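Local atomic coordinates of polysaccharide biosynthesis protein CapD (PDB entry 6BWC), a protein that binds NADP and UDP-N-acetylglucosamine and, as a member of the short-chain dehydrogenase family, probably acts in the bacterial pathway to CMP-pseudaminic acid, a sugar linked to flagellin glycosylation. Residues Phe183-Ile193 and Ser240-Tyr251; Gly223-Met231 and Glu286-Ser295. The protein carries 2 engineered substitutions. One frame throughout, in Å; residues are numbered along the deposited sequence.

Interaction 1 of 2, residues Phe183-Ile193 and Ser240-Tyr251. With UD1 (uridine-diphosphate-N-acetylglucosamine), chain O.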
loop_
_atom_site.group_PDB
_atom_site.type_symbol
_atom_site.label_atom_id
_atom_site.label_comp_id
_atom_site.label_asym_id
_atom_site.label_seq_id
_atom_site.Cartn_x
_atom_site.Cartn_y
_atom_site.Cartn_z
ATOM N N PHE C 183 -28.798 -31.052 -1.231
ATOM C CA PHE C 183 -29.798 -32.088 -0.884
ATOM C C PHE C 183 -29.856 -33.228 -1.915
ATOM O O PHE C 183 -29.786 -34.386 -1.514
ATOM C CB PHE C 183 -31.213 -31.468 -0.675
ATOM C CG PHE C 183 -31.441 -30.800 0.686
ATOM C CD1 PHE C 183 -30.441 -30.696 1.649
ATOM C CD2 PHE C 183 -32.685 -30.243 0.978
ATOM C CE1 PHE C 183 -30.669 -30.070 2.851
ATOM C CE2 PHE C 183 -32.919 -29.608 2.194
ATOM C CZ PHE C 183 -31.905 -29.520 3.133
ATOM N N GLU C 184 -29.948 -32.919 -3.218
ATOM C CA GLU C 184 -29.812 -33.952 -4.262
ATOM C C GLU C 184 -28.619 -34.857 -4.017
ATOM O O GLU C 184 -28.744 -36.069 -4.078
ATOM C CB GLU C 184 -29.643 -33.325 -5.651
ATOM C CG GLU C 184 -29.430 -34.348 -6.777
ATOM C CD GLU C 184 -29.626 -33.778 -8.180
ATOM O OE1 GLU C 184 -29.162 -32.629 -8.433
ATOM O OE2 GLU C 184 -30.222 -34.489 -9.035
ATOM N N ASN C 185 -27.471 -34.238 -3.737
ATOM C CA ASN C 185 -26.168 -34.914 -3.660
ATOM C C ASN C 185 -25.963 -35.637 -2.354
ATOM O O ASN C 185 -25.388 -36.734 -2.315
ATOM C CB ASN C 185 -25.019 -33.909 -3.836
ATOM C CG ASN C 185 -23.936 -34.427 -4.742
ATOM O OD1 ASN C 185 -24.205 -34.849 -5.878
ATOM N ND2 ASN C 185 -22.704 -34.400 -4.263
ATOM N N GLN C 186 -26.397 -34.990 -1.282
ATOM C CA GLN C 186 -26.496 -35.635 0.013
ATOM C C GLN C 186 -27.346 -36.903 -0.101
ATOM O O GLN C 186 -26.975 -37.929 0.437
ATOM C CB GLN C 186 -27.107 -34.675 1.058
ATOM C CG GLN C 186 -26.192 -33.535 1.502
ATOM C CD GLN C 186 -26.729 -32.739 2.691
ATOM O OE1 GLN C 186 -27.938 -32.586 2.863
ATOM N NE2 GLN C 186 -25.817 -32.215 3.513
ATOM N N ILE C 187 -28.473 -36.829 -0.810
ATOM C CA ILE C 187 -29.382 -37.976 -0.923
ATOM C C ILE C 187 -28.701 -39.099 -1.683
ATOM O O ILE C 187 -28.735 -40.238 -1.231
ATOM C CB ILE C 187 -30.733 -37.623 -1.604
ATOM C CG1 ILE C 187 -31.583 -36.688 -0.706
ATOM C CG2 ILE C 187 -31.523 -38.901 -1.909
ATOM C CD1 ILE C 187 -32.584 -35.803 -1.435
ATOM N N LYS C 188 -28.119 -38.763 -2.835
ATOM C CA LYS C 188 -27.296 -39.680 -3.634
ATOM C C LYS C 188 -26.235 -40.411 -2.826
ATOM O O LYS C 188 -26.167 -41.635 -2.846
ATOM C CB LYS C 188 -26.529 -38.910 -4.716
ATOM C CG LYS C 188 -27.274 -38.637 -6.004
ATOM C CD LYS C 188 -26.291 -38.357 -7.140
ATOM C CE LYS C 188 -27.019 -38.310 -8.463
ATOM N NZ LYS C 188 -26.174 -38.397 -9.674
ATOM N N GLU C 189 -25.408 -39.635 -2.122
ATOM C CA GLU C 189 -24.084 -40.091 -1.671
ATOM C C GLU C 189 -24.010 -40.570 -0.205
ATOM O O GLU C 189 -23.201 -41.441 0.121
ATOM C CB GLU C 189 -23.048 -38.981 -1.922
ATOM C CG GLU C 189 -21.726 -39.496 -2.485
ATOM C CD GLU C 189 -21.815 -40.035 -3.918
ATOM O OE1 GLU C 189 -20.836 -40.676 -4.368
ATOM O OE2 GLU C 189 -22.849 -39.825 -4.601
ATOM N N ASN C 190 -24.823 -39.988 0.672
ATOM C CA ASN C 190 -24.927 -40.439 2.057
ATOM C C ASN C 190 -26.346 -40.862 2.483
ATOM O O ASN C 190 -26.523 -41.335 3.597
ATOM C CB ASN C 190 -24.367 -39.352 2.994
ATOM C CG ASN C 190 -22.962 -38.887 2.589
ATOM O OD1 ASN C 190 -21.992 -39.617 2.736
ATOM N ND2 ASN C 190 -22.859 -37.671 2.070
ATOM N N GLN C 191 -27.338 -40.728 1.597
ATOM C CA GLN C 191 -28.740 -41.117 1.866
ATOM C C GLN C 191 -29.320 -40.505 3.155
ATOM O O GLN C 191 -29.964 -41.184 3.959
ATOM C CB GLN C 191 -28.909 -42.645 1.849
ATOM C CG GLN C 191 -28.389 -43.322 0.583
ATOM C CD GLN C 191 -26.865 -43.462 0.553
ATOM O OE1 GLN C 191 -26.219 -43.156 -0.453
ATOM N NE2 GLN C 191 -26.285 -43.914 1.660
ATOM N N LYS C 192 -29.082 -39.207 3.314
ATOM C CA LYS C 192 -29.590 -38.427 4.439
ATOM C C LYS C 192 -29.326 -36.959 4.169
ATOM O O LYS C 192 -28.231 -36.613 3.740
ATOM C CB LYS C 192 -28.929 -38.835 5.764
ATOM C CG LYS C 192 -27.394 -38.829 5.806
ATOM C CD LYS C 192 -26.859 -38.486 7.199
ATOM C CE LYS C 192 -27.125 -39.594 8.225
ATOM N NZ LYS C 192 -26.985 -39.098 9.626
ATOM N N ILE C 193 -30.309 -36.093 4.396
ATOM C CA ILE C 193 -30.068 -34.645 4.240
ATOM C C ILE C 193 -29.764 -33.988 5.591
ATOM O O ILE C 193 -30.078 -34.530 6.660
ATOM C CB ILE C 193 -31.209 -33.882 3.493
ATOM C CG1 ILE C 193 -32.595 -34.172 4.098
ATOM C CG2 ILE C 193 -31.192 -34.215 2.002
ATOM C CD1 ILE C 193 -33.638 -33.142 3.728
ATOM N N SER C 240 -37.580 -29.701 1.604
ATOM C CA SER C 240 -36.849 -30.880 2.030
ATOM C C SER C 240 -37.631 -32.116 1.619
ATOM O O SER C 240 -37.054 -33.030 1.030
ATOM C CB SER C 240 -36.562 -30.861 3.527
ATOM O OG SER C 240 -37.734 -30.605 4.261
ATOM N N GLU C 241 -38.940 -32.116 1.882
ATOM C CA GLU C 241 -39.855 -33.195 1.435
ATOM C C GLU C 241 -39.805 -33.451 -0.110
ATOM O O GLU C 241 -39.423 -34.562 -0.555
ATOM C CB GLU C 241 -41.301 -32.913 1.917
ATOM C CG GLU C 241 -41.497 -33.067 3.431
ATOM C CD GLU C 241 -42.921 -32.810 3.909
ATOM O OE1 GLU C 241 -43.829 -32.613 3.075
ATOM O OE2 GLU C 241 -43.138 -32.814 5.134
ATOM N N VAL C 242 -40.150 -32.424 -0.901
ATOM C CA VAL C 242 -40.136 -32.520 -2.371
ATOM C C VAL C 242 -38.809 -33.092 -2.868
ATOM O O VAL C 242 -38.803 -33.979 -3.721
ATOM C CB VAL C 242 -40.426 -31.155 -3.064
ATOM C CG1 VAL C 242 -40.064 -31.180 -4.544
ATOM C CG2 VAL C 242 -41.897 -30.780 -2.928
ATOM N N MET C 243 -37.698 -32.598 -2.321
ATOM C CA MET C 243 -36.362 -32.965 -2.803
ATOM C C MET C 243 -36.076 -34.462 -2.628
ATOM O O MET C 243 -35.540 -35.095 -3.538
ATOM C CB MET C 243 -35.285 -32.110 -2.113
ATOM C CG MET C 243 -34.070 -31.812 -2.972
ATOM S SD MET C 243 -34.396 -30.612 -4.279
ATOM C CE MET C 243 -34.259 -31.664 -5.703
ATOM N N ILE C 244 -36.461 -35.017 -1.473
ATOM C CA ILE C 244 -36.255 -36.439 -1.164
ATOM C C ILE C 244 -37.125 -37.314 -2.044
ATOM O O ILE C 244 -36.662 -38.317 -2.574
ATOM C CB ILE C 244 -36.567 -36.741 0.305
ATOM C CG1 ILE C 244 -35.507 -36.091 1.192
ATOM C CG2 ILE C 244 -36.610 -38.245 0.576
ATOM C CD1 ILE C 244 -35.934 -35.955 2.641
ATOM N N GLU C 245 -38.389 -36.942 -2.182
ATOM C CA GLU C 245 -39.281 -37.646 -3.104
ATOM C C GLU C 245 -38.661 -37.796 -4.488
ATOM O O GLU C 245 -38.425 -38.920 -4.932
ATOM C CB GLU C 245 -40.638 -36.932 -3.202
ATOM C CG GLU C 245 -41.555 -37.240 -2.024
ATOM C CD GLU C 245 -42.289 -36.024 -1.462
ATOM O OE1 GLU C 245 -42.794 -35.187 -2.242
ATOM O OE2 GLU C 245 -42.378 -35.922 -0.212
ATOM N N GLU C 246 -38.358 -36.663 -5.122
ATOM C CA GLU C 246 -37.967 -36.627 -6.542
ATOM C C GLU C 246 -36.552 -37.095 -6.856
ATOM O O GLU C 246 -36.283 -37.522 -7.979
ATOM C CB GLU C 246 -38.162 -35.227 -7.153
ATOM C CG GLU C 246 -39.247 -35.159 -8.216
ATOM C CD GLU C 246 -40.616 -34.945 -7.636
ATOM O OE1 GLU C 246 -40.844 -33.861 -7.043
ATOM O OE2 GLU C 246 -41.463 -35.849 -7.780
ATOM N N VAL C 247 -35.643 -36.983 -5.900
ATOM C CA VAL C 247 -34.272 -37.444 -6.121
ATOM C C VAL C 247 -34.247 -38.950 -5.984
ATOM O O VAL C 247 -33.463 -39.623 -6.641
ATOM C CB VAL C 247 -33.286 -36.780 -5.149
ATOM C CG1 VAL C 247 -31.915 -37.435 -5.210
ATOM C CG2 VAL C 247 -33.168 -35.294 -5.460
ATOM N N THR C 248 -35.107 -39.463 -5.114
ATOM C CA THR C 248 -35.329 -40.889 -4.983
ATOM C C THR C 248 -36.021 -41.439 -6.229
ATOM O O THR C 248 -35.630 -42.496 -6.737
ATOM C CB THR C 248 -36.157 -41.189 -3.714
ATOM O OG1 THR C 248 -35.418 -40.743 -2.566
ATOM C CG2 THR C 248 -36.484 -42.694 -3.564
ATOM N N LYS C 249 -37.042 -40.746 -6.723
ATOM C CA LYS C 249 -37.764 -41.256 -7.881
ATOM C C LYS C 249 -36.769 -41.486 -9.028
ATOM O O LYS C 249 -36.700 -42.590 -9.552
ATOM C CB LYS C 249 -38.936 -40.357 -8.298
ATOM C CG LYS C 249 -40.033 -41.141 -9.014
ATOM C CD LYS C 249 -40.877 -40.294 -9.972
ATOM C CE LYS C 249 -41.788 -41.153 -10.852
ATOM N NZ LYS C 249 -41.075 -42.117 -11.751
ATOM N N LEU C 250 -35.949 -40.477 -9.342
ATOM C CA LEU C 250 -34.911 -40.588 -10.394
ATOM C C LEU C 250 -33.912 -41.732 -10.174
ATOM O O LEU C 250 -33.930 -42.712 -10.906
ATOM C CB LEU C 250 -34.118 -39.276 -10.575
ATOM C CG LEU C 250 -34.595 -38.195 -11.548
ATOM C CD1 LEU C 250 -33.476 -37.161 -11.689
ATOM C CD2 LEU C 250 -34.985 -38.779 -12.902
ATOM N N TYR C 251 -33.062 -41.612 -9.162
ATOM C CA TYR C 251 -31.968 -42.576 -8.962
ATOM C C TYR C 251 -32.472 -43.930 -8.386
ATOM O O TYR C 251 -31.716 -44.910 -8.323
ATOM C CB TYR C 251 -30.820 -41.926 -8.152
ATOM C CG TYR C 251 -30.394 -40.581 -8.743
ATOM C CD1 TYR C 251 -29.899 -40.491 -10.051
ATOM C CD2 TYR C 251 -30.539 -39.397 -8.017
ATOM C CE1 TYR C 251 -29.544 -39.266 -10.609
ATOM C CE2 TYR C 251 -30.192 -38.162 -8.561
ATOM C CZ TYR C 251 -29.703 -38.090 -9.865
ATOM O OH TYR C 251 -29.336 -36.854 -10.399
HETATM C "C1'" UD1 O . -28.757 -17.554 -0.655
HETATM C "C2'" UD1 O . -27.504 -16.834 -1.127
HETATM C "C3'" UD1 O . -27.334 -15.486 -0.430
HETATM C "C4'" UD1 O . -28.614 -14.655 -0.470
HETATM C "C5'" UD1 O . -29.882 -15.493 -0.214
HETATM C "C6'" UD1 O . -31.127 -14.692 -0.616
HETATM C "C7'" UD1 O . -25.922 -18.627 -1.714
HETATM C "C8'" UD1 O . -24.839 -19.543 -1.180
HETATM N "N2'" UD1 O . -26.329 -17.652 -0.894
HETATM O "O1'" UD1 O . -28.706 -17.734 0.752
HETATM O "O3'" UD1 O . -26.241 -14.780 -1.052
HETATM O "O4'" UD1 O . -28.557 -13.605 0.478
HETATM O "O5'" UD1 O . -29.867 -16.748 -0.926
HETATM O "O6'" UD1 O . -32.216 -14.921 0.283
HETATM O "O7'" UD1 O . -26.416 -18.836 -2.821
HETATM N N1 UD1 O . -30.075 -25.249 4.526
HETATM C C2 UD1 O . -30.221 -26.559 5.073
HETATM N N3 UD1 O . -29.167 -27.390 5.097
HETATM C C4 UD1 O . -27.962 -27.021 4.617
HETATM C C5 UD1 O . -27.784 -25.777 4.067
HETATM C C6 UD1 O . -28.861 -24.905 4.014
HETATM O O2 UD1 O . -31.301 -26.950 5.550
HETATM O O4 UD1 O . -26.994 -27.797 4.634
HETATM C C1B UD1 O . -31.203 -24.294 4.502
HETATM C C2B UD1 O . -30.880 -22.881 4.992
HETATM O "O2'" UD1 O . -31.034 -22.747 6.398
HETATM C C3B UD1 O . -31.813 -21.991 4.193
HETATM C C4B UD1 O . -31.975 -22.771 2.906
HETATM O O4B UD1 O . -31.598 -24.123 3.163
HETATM O O3B UD1 O . -33.114 -21.814 4.763
HETATM C C5B UD1 O . -31.133 -22.228 1.762
HETATM O O5B UD1 O . -29.717 -22.285 1.995
HETATM P PA UD1 O . -28.811 -21.808 0.758
HETATM O O1A UD1 O . -27.356 -22.171 0.922
HETATM O O2A UD1 O . -29.465 -22.172 -0.579
HETATM O O3A UD1 O . -29.031 -20.213 0.626
HETATM P PB UD1 O . -29.289 -18.982 1.646
HETATM O O1B UD1 O . -28.339 -19.081 2.821
HETATM O O2B UD1 O . -30.754 -18.713 1.966
#
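Ile-187 fits as a knob among Met-243, Ile-244, Val-247 and Thr-248 of the facing helix. Its two branches divide the work: CG2 meets Val-247 CG1 at 3.6 Å, whereas CD1, carried by a CG1 anti to the carbonyl carbon (chi1 -68°), reaches Ile-244 CG1 at 3.9 Å. Beta-branched residues suit this buried seam because they are compact and stiff. Phe-183 adds its CB against Met-243 CG (3.7 Å), and Ile-193 CD1 touches Ile-244 CD1 at 3.8 Å while lying over the rim of one face of the Phe-183 ring.

The two helical segments cross at -51°, in the part of this NADP-binding Rossmann-family enzyme that holds the uridine end of the nucleotide sugar: Phe-183 CZ lies 3.6 Å from O2 of the uracil.

Polar contacts gather at the Tyr-251 end. Glu-184, its CG anti to the backbone N (chi1 177°), extends a carboxylate to the ring edge, with OE2 2.9 Å from Tyr-251 OH; the backbone of Thr-338 lies beside the pair, its N bonding OE2. Lys-188 is modelled over one face of the Tyr-251 ring, but too close for its position, or a cation-pi contact, to be relied on.

Interaction 2 of 2, residues Gly223-Met231 and Glu286-Ser295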
loop_
_atom_site.group_PDB
_atom_site.type_symbol
_atom_site.label_atom_id
_atom_site.label_comp_id
_atom_site.label_asym_id
_atom_site.label_seq_id
_atom_site.Cartn_x
_atom_site.Cartn_y
_atom_site.Cartn_z
ATOM N N GLY C 223 -30.463 5.623 -12.678
ATOM C CA GLY C 223 -29.269 5.642 -11.821
ATOM C C GLY C 223 -29.591 5.953 -10.381
ATOM O O GLY C 223 -30.249 6.940 -10.095
ATOM N N GLY C 224 -29.118 5.101 -9.478
ATOM C CA GLY C 224 -29.377 5.223 -8.053
ATOM C C GLY C 224 -30.596 4.447 -7.583
ATOM O O GLY C 224 -30.912 4.458 -6.382
ATOM N N GLU C 225 -31.281 3.773 -8.507
ATOM C CA GLU C 225 -32.483 3.013 -8.157
ATOM C C GLU C 225 -32.110 1.611 -7.765
ATOM O O GLU C 225 -30.943 1.207 -7.899
ATOM C CB GLU C 225 -33.547 3.027 -9.254
ATOM C CG GLU C 225 -33.101 2.695 -10.656
ATOM C CD GLU C 225 -33.599 3.720 -11.653
ATOM O OE1 GLU C 225 -32.751 4.288 -12.371
ATOM O OE2 GLU C 225 -34.831 3.987 -11.701
ATOM N N THR C 226 -33.101 0.898 -7.226
ATOM C CA THR C 226 -32.950 -0.495 -6.806
ATOM C C THR C 226 -34.138 -1.301 -7.330
ATOM O O THR C 226 -35.258 -1.069 -6.916
ATOM C CB THR C 226 -32.812 -0.600 -5.261
ATOM O OG1 THR C 226 -31.639 0.113 -4.837
ATOM C CG2 THR C 226 -32.707 -2.066 -4.798
ATOM N N PHE C 227 -33.894 -2.230 -8.245
ATOM C CA PHE C 227 -34.954 -3.111 -8.754
ATOM C C PHE C 227 -35.105 -4.426 -7.940
ATOM O O PHE C 227 -34.119 -5.122 -7.701
ATOM C CB PHE C 227 -34.674 -3.459 -10.214
ATOM C CG PHE C 227 -34.680 -2.278 -11.141
ATOM C CD1 PHE C 227 -33.546 -1.527 -11.340
ATOM C CD2 PHE C 227 -35.820 -1.938 -11.838
ATOM C CE1 PHE C 227 -33.555 -0.450 -12.217
ATOM C CE2 PHE C 227 -35.845 -0.854 -12.695
ATOM C CZ PHE C 227 -34.705 -0.109 -12.890
ATOM N N ILE C 228 -36.328 -4.759 -7.521
ATOM C CA ILE C 228 -36.618 -6.058 -6.877
ATOM C C ILE C 228 -37.825 -6.731 -7.532
ATOM O O ILE C 228 -38.835 -6.103 -7.824
ATOM C CB ILE C 228 -36.919 -5.961 -5.363
ATOM C CG1 ILE C 228 -35.976 -4.990 -4.663
ATOM C CG2 ILE C 228 -36.875 -7.349 -4.714
ATOM C CD1 ILE C 228 -36.542 -3.596 -4.538
ATOM N N LEU C 229 -37.708 -8.036 -7.702
ATOM C CA LEU C 229 -38.648 -8.815 -8.476
ATOM C C LEU C 229 -39.684 -9.380 -7.538
ATOM O O LEU C 229 -39.350 -9.731 -6.410
ATOM C CB LEU C 229 -37.885 -9.942 -9.161
ATOM C CG LEU C 229 -38.513 -10.587 -10.391
ATOM C CD1 LEU C 229 -38.655 -9.604 -11.564
ATOM C CD2 LEU C 229 -37.668 -11.800 -10.800
ATOM N N LYS C 230 -40.940 -9.455 -7.979
ATOM C CA LYS C 230 -41.990 -10.071 -7.154
ATOM C C LYS C 230 -41.669 -11.548 -7.214
ATOM O O LYS C 230 -41.674 -12.132 -8.290
ATOM C CB LYS C 230 -43.405 -9.833 -7.683
ATOM C CG LYS C 230 -43.747 -8.418 -8.114
ATOM C CD LYS C 230 -44.874 -7.774 -7.312
ATOM C CE LYS C 230 -45.723 -6.899 -8.220
ATOM N NZ LYS C 230 -46.288 -5.707 -7.560
ATOM N N MET C 231 -41.349 -12.148 -6.078
ATOM C CA MET C 231 -40.924 -13.531 -6.067
ATOM C C MET C 231 -41.797 -14.359 -5.148
ATOM O O MET C 231 -42.338 -13.870 -4.166
ATOM C CB MET C 231 -39.467 -13.646 -5.630
ATOM C CG MET C 231 -38.458 -12.934 -6.538
ATOM S SD MET C 231 -37.161 -12.072 -5.615
ATOM C CE MET C 231 -36.526 -13.508 -4.807
ATOM N N GLU C 286 -44.384 0.329 -7.830
ATOM C CA GLU C 286 -44.780 -0.999 -8.315
ATOM C C GLU C 286 -44.953 -0.980 -9.813
ATOM O O GLU C 286 -45.566 -0.070 -10.361
ATOM C CB GLU C 286 -46.105 -1.449 -7.726
ATOM C CG GLU C 286 -45.958 -2.193 -6.433
ATOM C CD GLU C 286 -47.226 -2.883 -5.993
ATOM O OE1 GLU C 286 -47.611 -2.780 -4.795
ATOM O OE2 GLU C 286 -47.817 -3.561 -6.852
ATOM N N LEU C 287 -44.387 -1.997 -10.459
ATOM C CA LEU C 287 -44.700 -2.383 -11.832
ATOM C C LEU C 287 -45.390 -3.751 -11.723
ATOM O O LEU C 287 -45.394 -4.373 -10.632
ATOM C CB LEU C 287 -43.417 -2.488 -12.682
ATOM C CG LEU C 287 -42.697 -1.189 -13.084
ATOM C CD1 LEU C 287 -41.290 -1.498 -13.588
ATOM C CD2 LEU C 287 -43.464 -0.395 -14.140
ATOM N N PRO C 288 -45.987 -4.223 -12.833
ATOM C CA PRO C 288 -46.550 -5.562 -12.841
ATOM C C PRO C 288 -45.709 -6.607 -12.071
ATOM O O PRO C 288 -46.184 -7.159 -11.082
ATOM C CB PRO C 288 -46.635 -5.888 -14.352
ATOM C CG PRO C 288 -46.522 -4.576 -15.089
ATOM C CD PRO C 288 -46.384 -3.491 -14.052
ATOM N N ASP C 289 -44.462 -6.813 -12.496
ATOM C CA ASP C 289 -43.612 -7.916 -12.015
ATOM C C ASP C 289 -42.429 -7.527 -11.112
ATOM O O ASP C 289 -41.618 -8.378 -10.755
ATOM C CB ASP C 289 -43.091 -8.677 -13.234
ATOM C CG ASP C 289 -44.114 -9.647 -13.790
ATOM O OD1 ASP C 289 -44.169 -9.771 -15.035
ATOM O OD2 ASP C 289 -44.840 -10.296 -12.987
ATOM N N MET C 290 -42.399 -6.271 -10.669
ATOM C CA MET C 290 -41.181 -5.637 -10.168
ATOM C C MET C 290 -41.468 -4.402 -9.294
ATOM O O MET C 290 -42.415 -3.673 -9.563
ATOM C CB MET C 290 -40.401 -5.214 -11.401
ATOM C CG MET C 290 -39.094 -4.493 -11.181
ATOM S SD MET C 290 -38.480 -4.057 -12.801
ATOM C CE MET C 290 -38.038 -5.691 -13.414
ATOM N N PHE C 291 -40.666 -4.181 -8.249
ATOM C CA PHE C 291 -40.666 -2.893 -7.519
ATOM C C PHE C 291 -39.407 -2.126 -7.883
ATOM O O PHE C 291 -38.376 -2.725 -8.145
ATOM C CB PHE C 291 -40.682 -3.048 -5.997
ATOM C CG PHE C 291 -41.836 -3.848 -5.453
ATOM C CD1 PHE C 291 -43.004 -3.220 -5.025
ATOM C CD2 PHE C 291 -41.732 -5.239 -5.300
ATOM C CE1 PHE C 291 -44.046 -3.958 -4.480
ATOM C CE2 PHE C 291 -42.780 -5.982 -4.764
ATOM C CZ PHE C 291 -43.943 -5.339 -4.363
ATOM N N ILE C 292 -39.516 -0.802 -7.882
ATOM C CA ILE C 292 -38.398 0.100 -8.087
ATOM C C ILE C 292 -38.337 1.012 -6.872
ATOM O O ILE C 292 -39.266 1.770 -6.636
ATOM C CB ILE C 292 -38.578 0.942 -9.372
ATOM C CG1 ILE C 292 -38.654 -0.002 -10.585
ATOM C CG2 ILE C 292 -37.438 1.959 -9.536
ATOM C CD1 ILE C 292 -38.872 0.650 -11.942
ATOM N N ILE C 293 -37.267 0.914 -6.091
ATOM C CA ILE C 293 -37.018 1.854 -5.004
ATOM C C ILE C 293 -36.100 2.918 -5.579
ATOM O O ILE C 293 -35.062 2.587 -6.128
ATOM C CB ILE C 293 -36.333 1.197 -3.780
ATOM C CG1 ILE C 293 -37.041 -0.111 -3.378
ATOM C CG2 ILE C 293 -36.308 2.161 -2.596
ATOM C CD1 ILE C 293 -36.401 -0.815 -2.186
ATOM N N PRO C 294 -36.474 4.198 -5.476
ATOM C CA PRO C 294 -35.538 5.251 -5.866
ATOM C C PRO C 294 -34.398 5.526 -4.849
ATOM O O PRO C 294 -34.300 4.886 -3.787
ATOM C CB PRO C 294 -36.455 6.478 -5.979
ATOM C CG PRO C 294 -37.513 6.208 -4.976
ATOM C CD PRO C 294 -37.808 4.757 -5.205
ATOM N N SER C 295 -33.560 6.500 -5.194
ATOM C CA SER C 295 -32.420 6.888 -4.379
ATOM C C SER C 295 -32.848 7.551 -3.072
ATOM O O SER C 295 -33.551 8.560 -3.104
ATOM C CB SER C 295 -31.546 7.854 -5.160
ATOM O OG SER C 295 -30.311 8.045 -4.513
HETATM O O HOH W 1 -32.272 2.711 -4.377
#
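Lys-230 bends back over the end of the strand pair to Phe-291 and Glu-286, making an ionic and an aromatic contact with one ammonium group. Turned at chi2, chi3 and chi4, its chain crosses the Phe-291 side chain at about a right angle and passes CD 3.8 Å from ring atom CE2. NZ then stands 4.5 Å from the ring centroid, an off-centre cation-pi contact, and forms a salt bridge with Glu-286 OE2 at 2.7 Å. A long lysine suits the place because its chain can reach the carboxylate while Lys-230 N, just beyond the strand, still donates to Asp-289 O, approaching from above the carbonyl plane.

Between Thr-226 and Ile-293, and again between Ile-228 and Phe-291, paired backbone bonds make a regular antiparallel ladder. On one side of the sheet, Met-290 brings SD to the edge of the Phe-227 ring, 3.5 Å from CD2, a Met-aromatic contact; with CG anti to the backbone N (chi1 179°) and the chain straight on to SD, the sulfur reaches the ring. Ile-292 runs alongside the same phenylalanine, its CD1 3.5 Å from CE2. On the other side, Ile-228 CD1 packs on Ile-293 CD1 at 3.6 Å. At the far end, the backbone angles of Gly-223 and Gly-224 would press a beta carbon into the preceding carbonyl O, so glycine fits both places, and a water lies 2.7 Å from Thr-226 OG1.

Phe-227, Leu-229 and Met-290 pack on helix 207-220, while Phe-291 meets Tyr-314 edge-to-face. Strand 226-229 lies between parallel strand 163-169 and antiparallel strand 290-293, which pairs in turn with 285-286, so the contact marks where the parallel Rossmann sheet turns antiparallel.

How the interactions relate
Along the chain the four segments alternate. Residues 183-193, the end of a helix and the start of a strand, come first, then strand 226-229, then helix residues 240-251, and last strand 290-293. Interaction 1 closes a loop of 46 intervening residues that contains the first strand of interaction 2; interaction 2 closes one of 54 residues that contains the second helix of interaction 1. The two loops therefore cross. In space the contacts do not touch: their centres are 36 Å apart and their nearest atoms about 17 Å. Interaction 2 extends the large Rossmann sheet, whereas interaction 1 joins a helix and the strand that follows it to a second helix beside the uridine end of the bound nucleotide sugar.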